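Local coordinates for extracellular sialidase/neuraminidase, putative (PDB 2XZI), which probably hydrolyses terminal sialic acid linkages as a secreted glycosidase, acting as a KDNase on the deaminated sialic acid KDN, at residues P105-D110 / I115-S120; L52-G57 / N163-P168; R306-Y311 / K317-R322; L281-D286 / R290-N295. One frame throughout, in Å; residues are numbered along the deposited sequence.

Contact 1 of 4, residues P105-D110 / I115-S120; sequences PTPVVD and IYLFLS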
# COMPACT_ATOMS: atom_id res chain seq x y z
N PRO A 105 -3.48 -4.04 3.98
CA PRO A 105 -3.71 -4.74 2.71
C PRO A 105 -2.45 -4.81 1.84
O PRO A 105 -1.81 -3.79 1.59
CB PRO A 105 -4.79 -3.89 2.03
CG PRO A 105 -4.62 -2.54 2.64
CD PRO A 105 -4.29 -2.81 4.06
N THR A 106 -2.10 -6.02 1.40
CA THR A 106 -0.93 -6.24 0.55
C THR A 106 -1.32 -7.23 -0.57
O THR A 106 -1.09 -8.44 -0.45
CB THR A 106 0.28 -6.73 1.36
OG1 THR A 106 0.44 -5.89 2.51
CG2 THR A 106 1.56 -6.66 0.54
N PRO A 107 -1.89 -6.70 -1.65
CA PRO A 107 -2.37 -7.53 -2.77
C PRO A 107 -1.28 -7.86 -3.78
O PRO A 107 -0.32 -7.10 -3.93
CB PRO A 107 -3.45 -6.64 -3.41
CG PRO A 107 -2.95 -5.24 -3.16
CD PRO A 107 -2.36 -5.31 -1.77
N VAL A 108 -1.44 -8.98 -4.49
CA VAL A 108 -0.64 -9.29 -5.66
C VAL A 108 -1.52 -10.06 -6.65
O VAL A 108 -2.22 -10.99 -6.27
CB VAL A 108 0.66 -10.07 -5.29
CG1 VAL A 108 0.36 -11.38 -4.56
CG2 VAL A 108 1.56 -10.27 -6.54
N VAL A 109 -1.43 -9.66 -7.91
CA VAL A 109 -2.18 -10.32 -8.97
C VAL A 109 -1.31 -11.42 -9.57
O VAL A 109 -0.20 -11.17 -10.03
CB VAL A 109 -2.62 -9.32 -10.06
CG1 VAL A 109 -3.38 -10.07 -11.18
CG2 VAL A 109 -3.48 -8.18 -9.47
N ASP A 110 -1.83 -12.65 -9.54
CA ASP A 110 -1.12 -13.79 -10.12
C ASP A 110 -1.45 -13.98 -11.61
O ASP A 110 -2.37 -13.34 -12.11
CB ASP A 110 -1.37 -15.07 -9.32
CG ASP A 110 -0.15 -15.99 -9.28
OD1 ASP A 110 0.74 -15.88 -10.16
OD2 ASP A 110 -0.10 -16.83 -8.36
N ILE A 115 -6.40 -12.94 -7.54
CA ILE A 115 -5.85 -11.84 -6.76
C ILE A 115 -5.70 -12.29 -5.31
O ILE A 115 -6.67 -12.56 -4.62
CB ILE A 115 -6.68 -10.54 -6.83
CG1 ILE A 115 -6.94 -10.12 -8.29
CG2 ILE A 115 -5.94 -9.43 -6.07
CD1 ILE A 115 -8.32 -10.56 -8.81
N TYR A 116 -4.45 -12.39 -4.87
CA TYR A 116 -4.14 -12.69 -3.51
C TYR A 116 -4.11 -11.41 -2.69
O TYR A 116 -3.60 -10.40 -3.15
CB TYR A 116 -2.78 -13.36 -3.43
CG TYR A 116 -2.69 -14.81 -3.85
CD1 TYR A 116 -3.33 -15.80 -3.10
CD2 TYR A 116 -1.90 -15.18 -4.93
CE1 TYR A 116 -3.20 -17.15 -3.46
CE2 TYR A 116 -1.77 -16.51 -5.28
CZ TYR A 116 -2.43 -17.48 -4.54
OH TYR A 116 -2.28 -18.82 -4.86
N LEU A 117 -4.66 -11.47 -1.48
CA LEU A 117 -4.59 -10.34 -0.57
C LEU A 117 -4.10 -10.82 0.80
O LEU A 117 -4.81 -11.51 1.54
CB LEU A 117 -5.93 -9.60 -0.48
CG LEU A 117 -6.03 -8.44 0.50
CD1 LEU A 117 -5.31 -7.24 -0.03
CD2 LEU A 117 -7.49 -8.10 0.69
N PHE A 118 -2.85 -10.48 1.11
CA PHE A 118 -2.34 -10.70 2.45
C PHE A 118 -2.77 -9.56 3.37
O PHE A 118 -2.88 -8.42 2.94
CB PHE A 118 -0.81 -10.79 2.43
CG PHE A 118 -0.28 -12.07 1.82
CD1 PHE A 118 -0.05 -12.18 0.44
CD2 PHE A 118 -0.01 -13.18 2.64
CE1 PHE A 118 0.42 -13.39 -0.12
CE2 PHE A 118 0.46 -14.39 2.08
CZ PHE A 118 0.68 -14.47 0.70
N LEU A 119 -3.04 -9.90 4.64
CA LEU A 119 -3.56 -8.94 5.61
C LEU A 119 -2.97 -9.24 6.97
O LEU A 119 -2.60 -10.39 7.23
CB LEU A 119 -5.09 -9.08 5.77
CG LEU A 119 -5.99 -8.96 4.56
CD1 LEU A 119 -7.41 -9.43 4.88
CD2 LEU A 119 -6.01 -7.52 4.11
N SER A 120 -2.92 -8.23 7.83
CA SER A 120 -2.60 -8.40 9.24
C SER A 120 -3.89 -8.29 10.07
O SER A 120 -4.86 -7.63 9.65
CB SER A 120 -1.62 -7.31 9.68
OG SER A 120 -0.36 -7.42 9.00

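Contact 2 of 4, residues L52-G57 / N163-P168; sequences LAFAEG and NTWSKP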
# COMPACT_ATOMS: atom_id res chain seq x y z
N LEU A 52 -8.50 -2.58 -8.64
CA LEU A 52 -8.98 -2.88 -7.28
C LEU A 52 -8.23 -2.00 -6.29
O LEU A 52 -7.01 -2.04 -6.23
CB LEU A 52 -8.73 -4.34 -6.94
CG LEU A 52 -9.21 -5.39 -7.92
CD1 LEU A 52 -8.89 -6.81 -7.43
CD2 LEU A 52 -10.71 -5.26 -8.17
N ALA A 53 -8.99 -1.18 -5.55
CA ALA A 53 -8.43 -0.31 -4.52
C ALA A 53 -8.90 -0.76 -3.14
O ALA A 53 -10.11 -0.89 -2.90
CB ALA A 53 -8.87 1.13 -4.79
N PHE A 54 -7.94 -0.98 -2.24
CA PHE A 54 -8.19 -1.46 -0.89
C PHE A 54 -7.81 -0.41 0.13
O PHE A 54 -6.94 0.44 -0.13
CB PHE A 54 -7.37 -2.71 -0.59
CG PHE A 54 -7.56 -3.81 -1.58
CD1 PHE A 54 -6.75 -3.89 -2.72
CD2 PHE A 54 -8.50 -4.80 -1.37
CE1 PHE A 54 -6.93 -4.93 -3.65
CE2 PHE A 54 -8.68 -5.83 -2.31
CZ PHE A 54 -7.88 -5.90 -3.43
N ALA A 55 -8.44 -0.47 1.30
CA ALA A 55 -8.07 0.40 2.40
C ALA A 55 -8.55 -0.20 3.72
O ALA A 55 -9.38 -1.13 3.74
CB ALA A 55 -8.68 1.78 2.21
N GLU A 56 -8.00 0.33 4.81
CA GLU A 56 -8.56 0.11 6.12
C GLU A 56 -9.68 1.10 6.39
O GLU A 56 -9.48 2.31 6.34
CB GLU A 56 -7.46 0.30 7.17
CG GLU A 56 -6.48 -0.85 7.25
CD GLU A 56 -5.43 -0.66 8.31
OE1 GLU A 56 -5.68 0.07 9.30
OE2 GLU A 56 -4.34 -1.25 8.16
N GLY A 57 -10.86 0.55 6.64
CA GLY A 57 -12.02 1.35 7.06
C GLY A 57 -11.95 1.41 8.57
O GLY A 57 -12.25 0.44 9.28
N ASN A 163 -14.62 -9.47 -7.43
CA ASN A 163 -16.04 -9.38 -7.07
C ASN A 163 -16.37 -10.00 -5.70
O ASN A 163 -17.15 -9.44 -4.92
CB ASN A 163 -16.91 -10.00 -8.17
CG ASN A 163 -18.37 -9.62 -8.03
OD1 ASN A 163 -18.69 -8.47 -7.75
ND2 ASN A 163 -19.26 -10.59 -8.21
N THR A 164 -15.74 -11.14 -5.42
CA THR A 164 -15.90 -11.78 -4.12
C THR A 164 -14.56 -12.31 -3.63
O THR A 164 -13.63 -12.54 -4.42
CB THR A 164 -16.91 -12.95 -4.16
OG1 THR A 164 -16.39 -13.97 -5.01
CG2 THR A 164 -18.29 -12.51 -4.67
N TRP A 165 -14.51 -12.50 -2.32
CA TRP A 165 -13.30 -12.87 -1.59
C TRP A 165 -13.56 -14.06 -0.68
O TRP A 165 -14.61 -14.16 -0.04
CB TRP A 165 -12.85 -11.67 -0.74
CG TRP A 165 -12.44 -10.55 -1.62
CD1 TRP A 165 -13.24 -9.55 -2.11
CD2 TRP A 165 -11.16 -10.38 -2.22
NE1 TRP A 165 -12.52 -8.74 -2.95
CE2 TRP A 165 -11.23 -9.23 -3.04
CE3 TRP A 165 -9.94 -11.07 -2.14
CZ2 TRP A 165 -10.14 -8.76 -3.79
CZ3 TRP A 165 -8.85 -10.61 -2.88
CH2 TRP A 165 -8.96 -9.46 -3.70
N SER A 166 -12.58 -14.96 -0.60
CA SER A 166 -12.68 -16.10 0.30
C SER A 166 -12.58 -15.65 1.77
O SER A 166 -12.01 -14.60 2.08
CB SER A 166 -11.59 -17.10 -0.05
OG SER A 166 -10.31 -16.53 0.16
N LYS A 167 -13.14 -16.45 2.68
CA LYS A 167 -12.93 -16.18 4.10
C LYS A 167 -11.43 -16.24 4.37
O LYS A 167 -10.78 -17.22 3.99
CB LYS A 167 -13.64 -17.22 4.98
CG LYS A 167 -13.48 -16.93 6.46
CD LYS A 167 -14.51 -17.68 7.30
CE LYS A 167 -13.94 -18.05 8.65
NZ LYS A 167 -13.06 -19.25 8.56
N PRO A 168 -10.87 -15.19 4.99
CA PRO A 168 -9.41 -15.20 5.17
C PRO A 168 -8.92 -16.40 5.97
O PRO A 168 -9.54 -16.77 6.98
CB PRO A 168 -9.13 -13.89 5.91
CG PRO A 168 -10.28 -12.99 5.52
CD PRO A 168 -11.47 -13.93 5.47

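Contact 3 of 4, residues R306-Y311 / K317-R322; sequences RVRISY and KFNYGR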
# COMPACT_ATOMS: atom_id res chain seq x y z
N ARG A 306 6.07 13.04 -3.33
CA ARG A 306 6.87 13.20 -4.53
C ARG A 306 6.96 11.88 -5.24
O ARG A 306 7.38 10.89 -4.64
CB ARG A 306 8.28 13.60 -4.11
CG ARG A 306 9.23 13.93 -5.27
CD ARG A 306 9.33 15.44 -5.49
NE ARG A 306 9.96 16.11 -4.35
CZ ARG A 306 11.27 16.11 -4.09
NH1 ARG A 306 12.14 15.47 -4.89
NH2 ARG A 306 11.72 16.74 -3.01
N VAL A 307 6.57 11.87 -6.52
CA VAL A 307 6.72 10.68 -7.35
C VAL A 307 7.99 10.84 -8.20
O VAL A 307 8.23 11.93 -8.72
CB VAL A 307 5.45 10.41 -8.20
CG1 VAL A 307 5.21 11.51 -9.26
CG2 VAL A 307 5.53 9.02 -8.83
N ARG A 308 8.77 9.77 -8.32
CA ARG A 308 10.08 9.81 -8.98
C ARG A 308 10.30 8.65 -9.92
O ARG A 308 9.67 7.58 -9.77
CB ARG A 308 11.18 9.71 -7.93
CG ARG A 308 11.14 10.77 -6.83
CD ARG A 308 12.21 10.38 -5.85
NE ARG A 308 12.23 11.13 -4.60
CZ ARG A 308 13.12 12.08 -4.31
NH1 ARG A 308 14.01 12.46 -5.23
NH2 ARG A 308 13.10 12.64 -3.11
N ILE A 309 11.25 8.83 -10.85
CA ILE A 309 11.66 7.80 -11.81
C ILE A 309 13.15 7.49 -11.65
O ILE A 309 13.98 8.40 -11.51
CB ILE A 309 11.38 8.21 -13.27
CG1 ILE A 309 9.88 8.48 -13.50
CG2 ILE A 309 11.92 7.17 -14.26
CD1 ILE A 309 9.56 9.39 -14.72
N SER A 310 13.50 6.20 -11.67
CA SER A 310 14.90 5.81 -11.84
C SER A 310 15.05 5.06 -13.14
O SER A 310 14.24 4.19 -13.44
CB SER A 310 15.39 4.92 -10.70
OG SER A 310 16.76 4.55 -10.93
N TYR A 311 16.13 5.36 -13.87
CA TYR A 311 16.51 4.65 -15.08
C TYR A 311 17.63 3.65 -14.82
O TYR A 311 18.07 2.95 -15.74
CB TYR A 311 16.95 5.65 -16.15
CG TYR A 311 15.88 6.63 -16.51
CD1 TYR A 311 14.86 6.27 -17.38
CD2 TYR A 311 15.87 7.92 -15.97
CE1 TYR A 311 13.86 7.18 -17.73
CE2 TYR A 311 14.88 8.84 -16.31
CZ TYR A 311 13.88 8.46 -17.17
OH TYR A 311 12.91 9.37 -17.51
N LYS A 317 19.75 5.50 -8.22
CA LYS A 317 19.36 6.90 -8.08
C LYS A 317 18.03 7.17 -8.76
O LYS A 317 17.81 6.75 -9.90
CB LYS A 317 20.43 7.84 -8.66
CG LYS A 317 20.25 9.29 -8.23
CD LYS A 317 21.22 10.25 -8.91
CE LYS A 317 21.18 11.62 -8.26
NZ LYS A 317 19.79 12.18 -8.18
N PHE A 318 17.18 7.89 -8.05
CA PHE A 318 15.94 8.43 -8.60
C PHE A 318 16.10 9.91 -8.91
O PHE A 318 16.88 10.62 -8.24
CB PHE A 318 14.78 8.22 -7.63
CG PHE A 318 14.31 6.80 -7.54
CD1 PHE A 318 15.01 5.86 -6.78
CD2 PHE A 318 13.19 6.38 -8.25
CE1 PHE A 318 14.59 4.54 -6.72
CE2 PHE A 318 12.78 5.05 -8.20
CZ PHE A 318 13.48 4.12 -7.44
N ASN A 319 15.38 10.39 -9.92
CA ASN A 319 15.39 11.81 -10.25
C ASN A 319 14.63 12.60 -9.18
O ASN A 319 14.10 12.03 -8.22
CB ASN A 319 14.87 12.09 -11.68
CG ASN A 319 13.38 11.70 -11.90
OD1 ASN A 319 12.63 11.37 -10.98
ND2 ASN A 319 12.96 11.78 -13.16
N TYR A 320 14.58 13.92 -9.33
CA TYR A 320 13.81 14.74 -8.41
C TYR A 320 12.33 14.35 -8.48
O TYR A 320 11.66 14.24 -7.44
CB TYR A 320 14.00 16.23 -8.74
CG TYR A 320 13.24 17.16 -7.83
CD1 TYR A 320 11.86 17.35 -7.99
CD2 TYR A 320 13.89 17.83 -6.79
CE1 TYR A 320 11.15 18.19 -7.15
CE2 TYR A 320 13.16 18.69 -5.94
CZ TYR A 320 11.80 18.86 -6.13
OH TYR A 320 11.05 19.68 -5.32
N GLY A 321 11.84 14.18 -9.70
CA GLY A 321 10.46 13.78 -9.92
C GLY A 321 9.54 14.98 -9.90
O GLY A 321 9.90 16.06 -10.37
N ARG A 322 8.34 14.78 -9.36
CA ARG A 322 7.36 15.85 -9.29
C ARG A 322 6.57 15.79 -7.98
O ARG A 322 6.17 14.72 -7.53
CB ARG A 322 6.43 15.82 -10.49
CG ARG A 322 5.60 17.09 -10.63
CD ARG A 322 4.97 17.24 -11.99
NE ARG A 322 4.48 18.61 -12.14
CZ ARG A 322 4.02 19.14 -13.27
NH1 ARG A 322 3.98 18.43 -14.39
NH2 ARG A 322 3.62 20.41 -13.28
O HOH W 1 18.05 7.32 -12.72

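Contact 4 of 4, residues L281-D286 / R290-N295; sequences LRYNSD and RTIFLN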
# COMPACT_ATOMS: atom_id res chain seq x y z
N LEU A 281 7.24 0.77 -7.90
CA LEU A 281 6.54 0.15 -9.03
C LEU A 281 7.50 -0.08 -10.19
O LEU A 281 8.19 0.84 -10.61
CB LEU A 281 5.39 1.04 -9.49
CG LEU A 281 4.56 0.53 -10.66
CD1 LEU A 281 3.74 -0.69 -10.22
CD2 LEU A 281 3.61 1.60 -11.20
N ARG A 282 7.52 -1.31 -10.71
CA ARG A 282 8.20 -1.59 -11.96
C ARG A 282 7.30 -1.12 -13.10
O ARG A 282 6.18 -1.61 -13.27
CB ARG A 282 8.45 -3.08 -12.06
CG ARG A 282 9.10 -3.56 -13.34
CD ARG A 282 9.30 -5.07 -13.22
NE ARG A 282 9.84 -5.68 -14.43
CZ ARG A 282 11.10 -6.05 -14.60
NH1 ARG A 282 12.01 -5.87 -13.63
NH2 ARG A 282 11.47 -6.61 -15.75
N TYR A 283 7.78 -0.16 -13.87
CA TYR A 283 6.97 0.40 -14.94
C TYR A 283 7.12 -0.32 -16.28
O TYR A 283 6.12 -0.64 -16.94
CB TYR A 283 7.21 1.91 -15.09
CG TYR A 283 6.16 2.55 -15.96
CD1 TYR A 283 4.94 2.97 -15.42
CD2 TYR A 283 6.35 2.67 -17.34
CE1 TYR A 283 3.96 3.53 -16.23
CE2 TYR A 283 5.37 3.23 -18.15
CZ TYR A 283 4.18 3.66 -17.59
OH TYR A 283 3.22 4.21 -18.39
N ASN A 284 8.36 -0.54 -16.70
CA ASN A 284 8.66 -1.13 -18.03
C ASN A 284 10.10 -1.58 -18.09
O ASN A 284 10.94 -1.09 -17.33
CB ASN A 284 8.41 -0.10 -19.13
CG ASN A 284 9.44 1.00 -19.14
OD1 ASN A 284 9.47 1.84 -18.25
ND2 ASN A 284 10.28 1.02 -20.16
N SER A 285 10.39 -2.48 -19.03
CA SER A 285 11.69 -3.15 -19.11
C SER A 285 12.52 -2.81 -20.36
O SER A 285 13.75 -2.91 -20.35
CB SER A 285 11.52 -4.67 -18.97
OG SER A 285 10.53 -5.15 -19.86
N ASP A 286 11.84 -2.43 -21.44
CA ASP A 286 12.54 -2.07 -22.68
C ASP A 286 13.04 -0.63 -22.55
O ASP A 286 12.54 0.12 -21.71
CB ASP A 286 11.60 -2.23 -23.88
CG ASP A 286 12.34 -2.30 -25.20
OD1 ASP A 286 13.53 -2.69 -25.23
OD2 ASP A 286 11.71 -1.97 -26.24
N ARG A 290 12.25 1.72 -16.52
CA ARG A 290 11.90 2.66 -15.45
C ARG A 290 11.34 1.98 -14.21
O ARG A 290 10.50 1.08 -14.32
CB ARG A 290 10.88 3.69 -15.97
CG ARG A 290 11.33 4.49 -17.23
CD ARG A 290 10.26 5.51 -17.61
NE ARG A 290 10.27 5.98 -19.01
CZ ARG A 290 9.70 5.34 -20.03
NH1 ARG A 290 9.12 4.15 -19.88
NH2 ARG A 290 9.71 5.90 -21.23
N THR A 291 11.79 2.44 -13.05
CA THR A 291 11.21 2.12 -11.76
C THR A 291 10.66 3.43 -11.23
O THR A 291 11.31 4.49 -11.36
CB THR A 291 12.25 1.58 -10.77
OG1 THR A 291 12.92 0.45 -11.33
CG2 THR A 291 11.61 1.14 -9.47
N ILE A 292 9.46 3.37 -10.67
CA ILE A 292 8.77 4.52 -10.07
C ILE A 292 8.78 4.38 -8.54
O ILE A 292 8.60 3.28 -8.00
CB ILE A 292 7.29 4.61 -10.56
CG1 ILE A 292 7.11 4.29 -12.06
CG2 ILE A 292 6.69 5.97 -10.16
CD1 ILE A 292 7.88 5.21 -13.04
N PHE A 293 8.99 5.50 -7.84
CA PHE A 293 8.96 5.53 -6.38
C PHE A 293 8.10 6.69 -5.90
O PHE A 293 8.10 7.76 -6.51
CB PHE A 293 10.37 5.64 -5.80
CG PHE A 293 10.40 5.60 -4.30
CD1 PHE A 293 10.16 4.41 -3.61
CD2 PHE A 293 10.62 6.76 -3.57
CE1 PHE A 293 10.16 4.37 -2.23
CE2 PHE A 293 10.62 6.73 -2.17
CZ PHE A 293 10.39 5.52 -1.49
N LEU A 294 7.37 6.48 -4.80
CA LEU A 294 6.51 7.51 -4.22
C LEU A 294 6.59 7.46 -2.70
O LEU A 294 6.43 6.40 -2.09
CB LEU A 294 5.06 7.26 -4.64
CG LEU A 294 3.97 8.18 -4.10
CD1 LEU A 294 4.19 9.66 -4.38
CD2 LEU A 294 2.65 7.71 -4.72
N ASN A 295 6.86 8.61 -2.09
CA ASN A 295 6.82 8.75 -0.63
C ASN A 295 6.74 10.23 -0.30
O ASN A 295 6.62 11.07 -1.21
CB ASN A 295 8.05 8.08 0.05
CG ASN A 295 9.27 9.00 0.16
OD1 ASN A 295 9.58 9.76 -0.75
ND2 ASN A 295 9.97 8.91 1.30

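Contact 1 of 4, residues P105-D110 / I115-S120
Tyr-116 and Val-108 form one of the pairs that zip strand 105-109 to strand 115-120. The backbone N of Val-108 donates to Tyr-116 O at 2.9 Å, and Tyr-116 N returns a bond to Val-108 O at 3.0 Å. Their side chains lie alongside each other on one face, with Val-108 CG1 3.9 Å from Tyr-116 CB. The tyrosine stem, CG anti to the carbonyl carbon (chi1 -77°), carries the ring along Asp-110, whose OD2 comes in the ring plane to 3.5 Å from CE2. That carboxylate is held elsewhere, by a salt bridge to Arg-216 and by Gly-214 N; the ring itself meets Trp-218 edge-to-face. On the opposite face Ile-115 pairs with Val-109 without hydrogen bonds, CG1 resting 4.1 Å from Val-109 CG2. Next to it Pro-107, which has no N-H to give, occupies another non-hydrogen-bonded position and touches Tyr-116 O through its CA at 3.1 Å. Thr-106 and Phe-118 exchange a further pair of backbone bonds. The result is a regular antiparallel beta hairpin, the first two strands of a four-stranded blade in the beta-propeller fold of sialidases.

Contact 2 of 4, residues L52-G57 / N163-P168
Phe-54 and Trp-165 approach from opposite directions and meet at the far ends of their rings. Both CG atoms lie anti to their own carbonyl carbon (chi1 -55° and -65°), which sends the rings toward each other. Phe-54 CE2 lies 3.6 Å from Trp-165 CZ2, and Phe-54 CZ lies 3.7 Å from Trp-165 CH2. The phenyl group presents its edge, with CZ2 near its plane, whereas the indole is met obliquely: the planes stand 75° apart and the centroids of the two six-membered rings are 5.6 Å from each other. Leu-52 adds a methyl at the indole's edge, CD1 to Trp-165 CZ2 at 4.3 Å. No hydrogen bond joins the segments.

A second shell holds the indole in place. Ile-115 and Leu-117 of its own sheet pack against it, Tyr-72 of the neighbouring one meets it edge-to-face, and its NE1 makes a weak hydrogen bond to Gly-162 O. The loop beneath is tied down by its own polar groups, Thr-164 OG1 to Asp-160 OD2 and Thr-164 O to Ser-158 OG, while Asn-163 OD1 bonds to Arg-92. Ser-158, Asp-160, Gly-162, Thr-164 and Trp-165 fit the spacing S-X-D-X-G-X-T-W. This is the Asp box of bacterial and fungal sialidases, a turn between the third and fourth strands of a propeller blade whose tryptophan here packs against the preceding blade.

Contact 3 of 4, residues R306-Y311 / K317-R322
Ser-310 and Lys-317 make the shortest polar link, OG donating to Lys-317 O at 2.6 Å from above the carbonyl plane; the hydroxyl also takes the N-H of Asp-312. Asn-319 meets Ile-309 twice. Its OD1 accepts Ile-309 N in an almost straight bond (2.9 Å, 178°), although the N-H comes from above the amide plane, and its own N donates to Ile-309 O, so the side-chain amide stands in for a backbone carbonyl. With chi1 at 64°, CG sits between the backbone N and the carbonyl carbon and folds the amide back over the strand. Two arginines then grip successive carbonyls: NH1 of Arg-308 reaches Asn-319 O at 3.0 Å, and NH1 of Arg-306 reaches Tyr-320 O at 2.9 Å, both acceptors close to the guanidinium planes.

Bends at chi2 and chi3 lay the Arg-306 guanidinium flat over the Tyr-320 ring, planes 7° apart, with CZ 3.7 Å from the ring centroid. This is a cation-pi stack. Ser-310 CB sits similarly over the face of Phe-318, 3.6 Å from its centroid in a CH-pi contact. Gly-321, with positive phi, brings its CA to 3.1 Å from Val-307 O in a CA-H...O contact, and regular pairing resumes at Val-307 and Arg-322. Strand 305-310 is flanked on its other edge by strand 290-294, while Val-307 and Ile-309 pack on helix 377-381; Arg-322 bonds through NH1 to Trp-379 O of the same helix.

Contact 4 of 4, residues L281-D286 / R290-N295
Arg-290 sits across from two residues at once, Tyr-283 and Asn-284, the mark of a classic beta bulge, which shifts the register by one residue. Tyr-283 N donates to Arg-290 O at 3.0 Å, while Arg-290 N gives a longer bond, 3.2 Å, to Asn-284 O. The extra residue, Tyr-283, has a psi of -49°, well away from extended values. Above the bulge the Arg-290 side chain runs out from CG to NE and turns NH1 back to Asn-284 OD1 at 2.8 Å, a bent bond (136°) arriving from above the amide plane. Its NH2 carries a salt bridge to Asp-3, so the guanidinium joins the hairpin to the start of the chain. Tyr-283 runs beside Arg-290, ring and guanidinium planes 84° apart, and its CB touches Ile-292 CG1 at 3.9 Å.

Past the bulge, pairing is regular: Leu-281 and Ile-292 exchange backbone bonds, Ile-292 N to Leu-281 O being nearly straight at 2.8 Å. Leu-281 CB lies 4.2 Å from Ile-292 CB. Ile-292 packs on Val-307 and Ile-309 of the next strand and on Leu-377 of the C-terminal helix. This bulged antiparallel hairpin makes up the first two strands of another four-stranded blade of the propeller.

The contacts fall into two clusters on different parts of the propeller. Contact 1 lies within one blade, and contact 2, its centre about 9 Å away, ties that blade to the one before it; Phe-54 on Pro-105 and Pro-107 adds to this inter-blade packing. Contacts 3 and 4, also about 9 Å between centres, share one sheet, strand 290-294 pairing with strand 305-310 through Arg-308 N to Phe-293 O and Ser-310 N to Thr-291 O. Contacts 2 and 3 are about 31 Å apart, centre to centre, on opposite sides of the chain's centre. The side chain of Pro-105 lies about 9 Å from a bound deamino-alpha-neuraminic acid; those of Phe-54 and Arg-306 are each about 14 Å from one.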